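Local coordinates for SufC protein (Thermus thermophilus, PDB 2D2E) that probably hydrolyses ATP to drive iron-sulfur cluster assembly, as the cytoplasmic ABC-type ATPase of the Suf system, at residues Glu133-Arg138 / Lys149-Ile154; Asp65-Leu70 / Ala78-Phe83; Leu84-Pro89 / Arg102-Ala107. All blocks are in the same frame, centred on the assembly; numbering follows the deposited sequence.

Interaction 1: residues Glu133-Arg138 / Lys149-Ile154; sequences ESYLSR and KKRNEI
Y135 of the 3-10 segment 133-137 stacks on R151 of helix 148-160, the helix that follows the ABC signature motif. Both belong to the helical subdomain of the ATPase. The two side chains run past each other in opposite directions, so the guanidinium lies near the root of the ring and the phenol end lies near the root of the arginine. The flat groups are almost parallel, with planes 8° apart and centres 4.2 Å from one another. R151 NH2 sits over the rim of one ring face, 3.5 Å from Y135 CD1. The guanidinium also makes an off-centre cation-pi contact, with R151 CZ 35° off the ring normal. The bend of R151 at chi3 (66°) helps turn its guanidinium onto the ring. At the far end, Y135 OH packs 3.5 Å from R151 CB. It also lies 3.4 Å from N152 N, but the angle is too poor for a hydrogen bond. The amide of N152 uses OD1 to accept from Q156 NE2. W131 extends the cluster, with a cation-pi contact to R151 and an edge-to-face contact to Y135. Nearby, Y135 touches I97 and N152 touches F100, both on helix 97-109, while R151 reaches V181 on helix 176-189.

Interaction 2: residues Asp65-Leu70 / Ala78-Phe83; sequences DGENIL and ARKGLF
The first torsion of I69 places CG1 between the backbone N and the carbonyl carbon (chi1 64°), and that of L82 sets CG opposite the backbone N (chi1 -173°). With these settings I69 CD1 meets L82 CD2 at 4.0 Å. The two side chains cross at about a right angle and meet by these terminal methyls. I69 also packs on I62, and L82 on L64. Both partners lie on strand 60-64, so this small apolar contact continues onto it. That strand pairs with 67-68 as a short hairpin in the antiparallel sheet typical of ABC ATPases.

The second touch lies at the surface. E67 and K80 also cross at about a right angle. The E67 chain is extended beyond CG and brings its carboxylate over the aliphatic part of the lysine. E67 OE1 comes within 3.3 Å of K80 CE, and E67 OE2 lies 3.6 Å from K80 CD. The K80 chain is bent at chi2 and again at chi4. Its amine ends 4.6 Å from the carboxylate, measured from K80 NZ to E67 OE1, which is beyond a salt bridge.

Between K80 and L82 the chain leaves helix 74-79 through a Schellman motif. G81 N bonds back to A78 O at 3.0 Å. G81 has a positive phi of 113°, where a CB would press on the carbonyl O of K80. The turn carries the chain on toward strand 164-168, where the backbones of G81 and F83 bond to Y164.

The contact therefore has two chemical halves. Inside, I69 and L82 join the hairpin to the helix exit by apolar packing. Outside, opposite charges lie near each other without a direct bond, so their attraction is probably modest.

Interaction 3: residues Leu84-Pro89 / Arg102-Ala107; sequences LAFQYP and RLALQA
The extended chain at 84-89 crosses helix 97-109, coming closest at F86 and A104, whose CA atoms are 5.9 Å apart. F86 makes every side-chain contact from its segment. Its CG is opposite the backbone N (chi1 -157°), which lays the ring across the helix, against L103 and A107. These two residues are about one turn apart on the helix. At its base, F86 CB packs on A104 CB at 3.9 Å. On one side of the ring, F86 CE1 lies 3.8 Å from A107 CB. On the other, F86 CE2 is 4.2 Å from L103 CD2. The leucine crosses the phenylalanine at about a right angle. A107 CB, L103 CD2 and A104 CA approach the ring obliquely. Replacing F86 with an alanine would probably leave L103 and A107 without their apolar partner and open a gap between the loop and the helix.

Beside this packing, F86 N donates to Q156 OE1. Q156 lies on helix 148-160, and its side chain also touches A85 and A104. P89 O is held by N141 ND2. The sequence around Q87 is consistent with the Q-loop of ABC ATPases, the segment that in this family links the nucleotide-binding core to the helical subdomain. Here F86, next to that glutamine, packs against a helix of the subdomain.

Along the chain the order is interaction 2, interaction 3, interaction 1, each closing before the next opens. Interactions 1 and 3 are close, with centres about 13 Å apart. The centre of interaction 2 is about 18 Å from that of interaction 3 and about 27 Å from that of interaction 1. Segments 78-83 and 84-89 are continuous, and A78 CB packs on L84 CB at 4.0 Å. Helix 148-160 ties the three together. It carries one side of interaction 1, F83 of interaction 2 packs against it, and its Q156 borders both interactions 1 and 3. The set therefore runs from the antiparallel sheet through the probable Q-loop into the helical subdomain.

Interaction 1: residues Glu133-Arg138 / Lys149-Ile154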
loop_
_atom_site.group_PDB
_atom_site.type_symbol
_atom_site.label_atom_id
_atom_site.label_comp_id
_atom_site.label_asym_id
_atom_site.label_seq_id
_atom_site.Cartn_x
_atom_site.Cartn_y
_atom_site.Cartn_z
ATOM N N GLU A 133 -7.255 23.412 -2.491
ATOM C CA GLU A 133 -7.687 23.358 -1.096
ATOM C C GLU A 133 -9.199 23.167 -0.925
ATOM O O GLU A 133 -9.648 22.676 0.107
ATOM C CB GLU A 133 -7.221 24.626 -0.370
ATOM C CG GLU A 133 -7.049 24.445 1.127
ATOM C CD GLU A 133 -6.242 25.562 1.769
ATOM O OE1 GLU A 133 -5.072 25.753 1.378
ATOM O OE2 GLU A 133 -6.785 26.246 2.661
ATOM N N SER A 134 -9.984 23.552 -1.930
ATOM C CA SER A 134 -11.436 23.395 -1.881
ATOM C C SER A 134 -11.855 21.925 -1.716
ATOM O O SER A 134 -12.942 21.635 -1.214
ATOM C CB SER A 134 -12.073 23.975 -3.155
ATOM O OG SER A 134 -11.611 23.310 -4.320
ATOM N N TYR A 135 -10.989 21.005 -2.134
ATOM C CA TYR A 135 -11.265 19.572 -2.010
ATOM C C TYR A 135 -11.537 19.158 -0.556
ATOM O O TYR A 135 -12.373 18.288 -0.290
ATOM C CB TYR A 135 -10.074 18.774 -2.557
ATOM C CG TYR A 135 -10.130 17.294 -2.248
ATOM C CD1 TYR A 135 -11.009 16.445 -2.928
ATOM C CD2 TYR A 135 -9.330 16.749 -1.241
ATOM C CE1 TYR A 135 -11.078 15.084 -2.606
ATOM C CE2 TYR A 135 -9.411 15.416 -0.915
ATOM C CZ TYR A 135 -10.266 14.586 -1.587
ATOM O OH TYR A 135 -10.272 13.248 -1.234
ATOM N N LEU A 136 -10.828 19.790 0.372
ATOM C CA LEU A 136 -10.967 19.494 1.796
ATOM C C LEU A 136 -12.351 19.805 2.362
ATOM O O LEU A 136 -12.690 19.350 3.458
ATOM C CB LEU A 136 -9.909 20.261 2.587
ATOM C CG LEU A 136 -8.470 19.727 2.563
ATOM C CD1 LEU A 136 -8.066 19.280 1.178
ATOM C CD2 LEU A 136 -7.554 20.812 3.063
ATOM N N SER A 137 -13.140 20.580 1.624
ATOM C CA SER A 137 -14.480 20.940 2.063
ATOM C C SER A 137 -15.534 19.936 1.621
ATOM O O SER A 137 -16.694 20.044 1.997
ATOM C CB SER A 137 -14.855 22.344 1.560
ATOM O OG SER A 137 -14.103 23.343 2.232
ATOM N N ARG A 138 -15.134 18.968 0.803
ATOM C CA ARG A 138 -16.060 17.937 0.358
ATOM C C ARG A 138 -16.358 17.067 1.579
ATOM O O ARG A 138 -15.553 16.995 2.507
ATOM C CB ARG A 138 -15.417 17.096 -0.747
ATOM C CG ARG A 138 -16.370 16.118 -1.397
ATOM C CD ARG A 138 -15.747 15.444 -2.601
ATOM N NE ARG A 138 -16.671 14.489 -3.212
ATOM C CZ ARG A 138 -17.733 14.835 -3.932
ATOM N NH1 ARG A 138 -18.008 16.116 -4.142
ATOM N NH2 ARG A 138 -18.525 13.897 -4.434
ATOM N N LYS A 149 -12.819 7.173 -2.891
ATOM C CA LYS A 149 -12.247 6.597 -1.673
ATOM C C LYS A 149 -10.720 6.596 -1.838
ATOM O O LYS A 149 -9.967 6.840 -0.871
ATOM C CB LYS A 149 -12.759 5.175 -1.452
ATOM N N LYS A 150 -10.266 6.364 -3.069
ATOM C CA LYS A 150 -8.825 6.356 -3.346
ATOM C C LYS A 150 -8.210 7.739 -3.116
ATOM O O LYS A 150 -7.115 7.845 -2.560
ATOM C CB LYS A 150 -8.557 5.909 -4.788
ATOM C CG LYS A 150 -8.906 4.436 -5.100
ATOM C CD LYS A 150 -7.904 3.430 -4.497
ATOM C CE LYS A 150 -8.279 2.000 -4.905
ATOM N NZ LYS A 150 -7.403 0.954 -4.324
ATOM N N ARG A 151 -8.894 8.798 -3.560
ATOM C CA ARG A 151 -8.372 10.153 -3.368
ATOM C C ARG A 151 -8.174 10.463 -1.893
ATOM O O ARG A 151 -7.179 11.066 -1.509
ATOM C CB ARG A 151 -9.314 11.199 -3.963
ATOM C CG ARG A 151 -9.242 11.318 -5.473
ATOM C CD ARG A 151 -9.888 12.619 -5.962
ATOM N NE ARG A 151 -9.148 13.804 -5.518
ATOM C CZ ARG A 151 -9.398 15.048 -5.931
ATOM N NH1 ARG A 151 -10.371 15.282 -6.801
ATOM N NH2 ARG A 151 -8.671 16.060 -5.478
ATOM N N ASN A 152 -9.146 10.067 -1.071
ATOM C CA ASN A 152 -9.072 10.296 0.362
ATOM C C ASN A 152 -7.903 9.537 0.976
ATOM O O ASN A 152 -7.225 10.046 1.863
ATOM C CB ASN A 152 -10.372 9.854 1.043
ATOM C CG ASN A 152 -10.377 10.151 2.531
ATOM O OD1 ASN A 152 -9.518 9.678 3.283
ATOM N ND2 ASN A 152 -11.352 10.944 2.966
ATOM N N GLU A 153 -7.676 8.309 0.520
ATOM C CA GLU A 153 -6.571 7.514 1.049
ATOM C C GLU A 153 -5.220 8.117 0.657
ATOM O O GLU A 153 -4.264 8.058 1.430
ATOM C CB GLU A 153 -6.644 6.070 0.540
ATOM C CG GLU A 153 -7.899 5.320 0.955
ATOM C CD GLU A 153 -7.858 3.857 0.564
ATOM O OE1 GLU A 153 -7.279 3.535 -0.496
ATOM O OE2 GLU A 153 -8.416 3.031 1.316
ATOM N N ILE A 154 -5.142 8.686 -0.542
ATOM C CA ILE A 154 -3.875 9.285 -1.012
ATOM C C ILE A 154 -3.564 10.565 -0.234
ATOM O O ILE A 154 -2.410 10.878 0.021
ATOM C CB ILE A 154 -3.907 9.546 -2.532
ATOM C CG1 ILE A 154 -3.834 8.207 -3.277
ATOM C CG2 ILE A 154 -2.761 10.470 -2.950
ATOM C CD1 ILE A 154 -2.579 7.361 -2.910
#

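Interaction 2: residues Asp65-Leu70 / Ala78-Phe83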
loop_
_atom_site.group_PDB
_atom_site.type_symbol
_atom_site.label_atom_id
_atom_site.label_comp_id
_atom_site.label_asym_id
_atom_site.label_seq_id
_atom_site.Cartn_x
_atom_site.Cartn_y
_atom_site.Cartn_z
ATOM N N ASP A 65 12.396 -2.256 9.234
ATOM C CA ASP A 65 13.642 -1.656 9.724
ATOM C C ASP A 65 14.234 -2.452 10.892
ATOM O O ASP A 65 14.611 -1.900 11.930
ATOM C CB ASP A 65 13.447 -0.184 10.104
ATOM C CG ASP A 65 13.161 0.698 8.887
ATOM O OD1 ASP A 65 13.508 0.291 7.753
ATOM O OD2 ASP A 65 12.598 1.793 9.063
ATOM N N GLY A 66 14.307 -3.764 10.709
ATOM C CA GLY A 66 14.889 -4.627 11.724
ATOM C C GLY A 66 13.976 -5.245 12.765
ATOM O O GLY A 66 14.365 -6.235 13.396
ATOM N N GLU A 67 12.777 -4.696 12.957
ATOM C CA GLU A 67 11.857 -5.233 13.964
ATOM C C GLU A 67 10.716 -6.078 13.404
ATOM O O GLU A 67 10.045 -5.682 12.445
ATOM C CB GLU A 67 11.230 -4.105 14.779
ATOM C CG GLU A 67 12.177 -3.055 15.285
ATOM C CD GLU A 67 11.435 -1.972 16.032
ATOM O OE1 GLU A 67 10.870 -2.277 17.102
ATOM O OE2 GLU A 67 11.400 -0.825 15.546
ATOM N N ASN A 68 10.482 -7.231 14.029
ATOM C CA ASN A 68 9.412 -8.146 13.624
ATOM C C ASN A 68 8.081 -7.512 14.040
ATOM O O ASN A 68 7.869 -7.208 15.217
ATOM C CB ASN A 68 9.619 -9.505 14.327
ATOM C CG ASN A 68 8.650 -10.596 13.850
ATOM O OD1 ASN A 68 8.661 -11.713 14.380
ATOM N ND2 ASN A 68 7.823 -10.287 12.860
ATOM N N ILE A 69 7.183 -7.292 13.085
ATOM C CA ILE A 69 5.901 -6.674 13.409
ATOM C C ILE A 69 4.717 -7.625 13.376
ATOM O O ILE A 69 3.585 -7.201 13.590
ATOM C CB ILE A 69 5.584 -5.499 12.447
ATOM C CG1 ILE A 69 5.429 -6.011 11.005
ATOM C CG2 ILE A 69 6.675 -4.458 12.557
ATOM C CD1 ILE A 69 4.996 -4.920 10.010
ATOM N N LEU A 70 4.968 -8.909 13.115
ATOM C CA LEU A 70 3.875 -9.870 13.029
ATOM C C LEU A 70 3.014 -9.954 14.277
ATOM O O LEU A 70 1.825 -10.227 14.182
ATOM C CB LEU A 70 4.403 -11.268 12.686
ATOM C CG LEU A 70 4.710 -11.538 11.216
ATOM C CD1 LEU A 70 5.089 -12.995 11.033
ATOM C CD2 LEU A 70 3.488 -11.201 10.370
ATOM N N ALA A 78 1.364 0.840 12.503
ATOM C CA ALA A 78 1.300 2.192 11.968
ATOM C C ALA A 78 2.227 3.080 12.789
ATOM O O ALA A 78 2.879 3.968 12.248
ATOM C CB ALA A 78 -0.116 2.709 12.029
ATOM N N ARG A 79 2.298 2.821 14.098
ATOM C CA ARG A 79 3.173 3.597 14.978
ATOM C C ARG A 79 4.639 3.374 14.608
ATOM O O ARG A 79 5.489 4.230 14.854
ATOM C CB ARG A 79 2.931 3.211 16.448
ATOM N N LYS A 80 4.931 2.225 14.006
ATOM C CA LYS A 80 6.286 1.898 13.590
ATOM C C LYS A 80 6.576 2.409 12.175
ATOM O O LYS A 80 7.683 2.245 11.685
ATOM C CB LYS A 80 6.520 0.385 13.649
ATOM C CG LYS A 80 6.609 -0.197 15.067
ATOM C CD LYS A 80 7.913 0.210 15.756
ATOM C CE LYS A 80 8.071 -0.466 17.112
ATOM N NZ LYS A 80 6.951 -0.136 18.036
ATOM N N GLY A 81 5.572 2.996 11.520
ATOM C CA GLY A 81 5.782 3.543 10.189
ATOM C C GLY A 81 5.069 2.877 9.014
ATOM O O GLY A 81 5.252 3.297 7.877
ATOM N N LEU A 82 4.268 1.849 9.273
ATOM C CA LEU A 82 3.551 1.175 8.179
ATOM C C LEU A 82 2.224 1.878 7.928
ATOM O O LEU A 82 1.404 2.012 8.829
ATOM C CB LEU A 82 3.315 -0.298 8.530
ATOM C CG LEU A 82 2.726 -1.180 7.421
ATOM C CD1 LEU A 82 3.717 -1.344 6.254
ATOM C CD2 LEU A 82 2.407 -2.544 8.006
ATOM N N PHE A 83 1.995 2.316 6.694
ATOM C CA PHE A 83 0.772 3.033 6.377
ATOM C C PHE A 83 -0.511 2.249 6.664
ATOM O O PHE A 83 -0.688 1.107 6.232
ATOM C CB PHE A 83 0.787 3.480 4.908
ATOM C CG PHE A 83 -0.411 4.278 4.511
ATOM C CD1 PHE A 83 -0.731 5.449 5.190
ATOM C CD2 PHE A 83 -1.198 3.886 3.432
ATOM C CE1 PHE A 83 -1.829 6.219 4.810
ATOM C CE2 PHE A 83 -2.288 4.650 3.045
ATOM C CZ PHE A 83 -2.601 5.820 3.729
#

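Interaction 3: residues Leu84-Pro89 / Arg102-Ala107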
loop_
_atom_site.group_PDB
_atom_site.type_symbol
_atom_site.label_atom_id
_atom_site.label_comp_id
_atom_site.label_asym_id
_atom_site.label_seq_id
_atom_site.Cartn_x
_atom_site.Cartn_y
_atom_site.Cartn_z
ATOM N N LEU A 84 -1.399 2.884 7.418
ATOM C CA LEU A 84 -2.695 2.301 7.752
ATOM C C LEU A 84 -3.715 3.406 7.587
ATOM O O LEU A 84 -3.768 4.332 8.394
ATOM C CB LEU A 84 -2.726 1.784 9.194
ATOM C CG LEU A 84 -4.075 1.179 9.622
ATOM C CD1 LEU A 84 -4.433 0.022 8.688
ATOM C CD2 LEU A 84 -4.005 0.706 11.073
ATOM N N ALA A 85 -4.502 3.320 6.529
ATOM C CA ALA A 85 -5.518 4.335 6.275
ATOM C C ALA A 85 -6.644 4.203 7.292
ATOM O O ALA A 85 -7.001 3.089 7.706
ATOM C CB ALA A 85 -6.058 4.182 4.865
ATOM N N PHE A 86 -7.186 5.346 7.707
ATOM C CA PHE A 86 -8.280 5.396 8.682
ATOM C C PHE A 86 -9.574 5.159 7.913
ATOM O O PHE A 86 -9.806 5.777 6.873
ATOM C CB PHE A 86 -8.329 6.781 9.332
ATOM C CG PHE A 86 -8.995 6.810 10.677
ATOM C CD1 PHE A 86 -8.232 6.787 11.840
ATOM C CD2 PHE A 86 -10.379 6.883 10.782
ATOM C CE1 PHE A 86 -8.834 6.839 13.094
ATOM C CE2 PHE A 86 -10.997 6.935 12.040
ATOM C CZ PHE A 86 -10.221 6.915 13.194
ATOM N N GLN A 87 -10.412 4.264 8.418
ATOM C CA GLN A 87 -11.680 3.966 7.763
ATOM C C GLN A 87 -12.820 4.631 8.529
ATOM O O GLN A 87 -12.775 4.730 9.757
ATOM C CB GLN A 87 -11.893 2.458 7.701
ATOM N N TYR A 88 -13.825 5.094 7.791
ATOM C CA TYR A 88 -15.002 5.741 8.372
ATOM C C TYR A 88 -16.235 5.111 7.728
ATOM O O TYR A 88 -16.179 4.674 6.580
ATOM C CB TYR A 88 -14.978 7.241 8.091
ATOM N N PRO A 89 -17.364 5.066 8.454
ATOM C CA PRO A 89 -18.605 4.478 7.935
ATOM C C PRO A 89 -19.428 5.335 6.968
ATOM O O PRO A 89 -19.099 6.494 6.706
ATOM C CB PRO A 89 -19.379 4.160 9.210
ATOM C CG PRO A 89 -19.021 5.323 10.087
ATOM C CD PRO A 89 -17.522 5.459 9.867
ATOM N N ARG A 102 -7.772 15.385 9.991
ATOM C CA ARG A 102 -7.227 15.816 11.272
ATOM C C ARG A 102 -7.390 14.678 12.273
ATOM O O ARG A 102 -6.479 14.401 13.055
ATOM C CB ARG A 102 -7.947 17.061 11.771
ATOM C CG ARG A 102 -7.184 17.800 12.866
ATOM C CD ARG A 102 -7.738 19.181 12.998
ATOM N NE ARG A 102 -7.197 19.896 14.143
ATOM C CZ ARG A 102 -7.750 21.003 14.624
ATOM N NH1 ARG A 102 -8.838 21.500 14.045
ATOM N NH2 ARG A 102 -7.237 21.598 15.692
ATOM N N LEU A 103 -8.544 14.017 12.227
ATOM C CA LEU A 103 -8.797 12.879 13.101
ATOM C C LEU A 103 -7.777 11.776 12.811
ATOM O O LEU A 103 -7.230 11.174 13.742
ATOM C CB LEU A 103 -10.219 12.331 12.881
ATOM C CG LEU A 103 -10.603 11.064 13.661
ATOM C CD1 LEU A 103 -10.363 11.307 15.132
ATOM C CD2 LEU A 103 -12.064 10.715 13.449
ATOM N N ALA A 104 -7.528 11.511 11.525
ATOM C CA ALA A 104 -6.574 10.478 11.129
ATOM C C ALA A 104 -5.165 10.811 11.583
ATOM O O ALA A 104 -4.444 9.937 12.039
ATOM C CB ALA A 104 -6.588 10.280 9.597
ATOM N N LEU A 105 -4.759 12.072 11.430
ATOM C CA LEU A 105 -3.417 12.457 11.831
ATOM C C LEU A 105 -3.253 12.406 13.350
ATOM O O LEU A 105 -2.211 11.969 13.835
ATOM C CB LEU A 105 -3.085 13.857 11.301
ATOM C CG LEU A 105 -1.685 14.409 11.533
ATOM C CD1 LEU A 105 -0.664 13.591 10.735
ATOM C CD2 LEU A 105 -1.658 15.886 11.117
ATOM N N GLN A 106 -4.277 12.828 14.097
ATOM C CA GLN A 106 -4.223 12.812 15.574
ATOM C C GLN A 106 -4.162 11.380 16.105
ATOM O O GLN A 106 -3.508 11.111 17.113
ATOM C CB GLN A 106 -5.440 13.531 16.169
ATOM C CG GLN A 106 -5.384 15.038 15.958
ATOM C CD GLN A 106 -6.486 15.807 16.671
ATOM O OE1 GLN A 106 -7.496 15.238 17.128
ATOM N NE2 GLN A 106 -6.312 17.110 16.754
ATOM N N ALA A 107 -4.844 10.471 15.423
ATOM C CA ALA A 107 -4.834 9.063 15.823
ATOM C C ALA A 107 -3.436 8.481 15.602
ATOM O O ALA A 107 -2.897 7.761 16.461
ATOM C CB ALA A 107 -5.872 8.275 15.004
#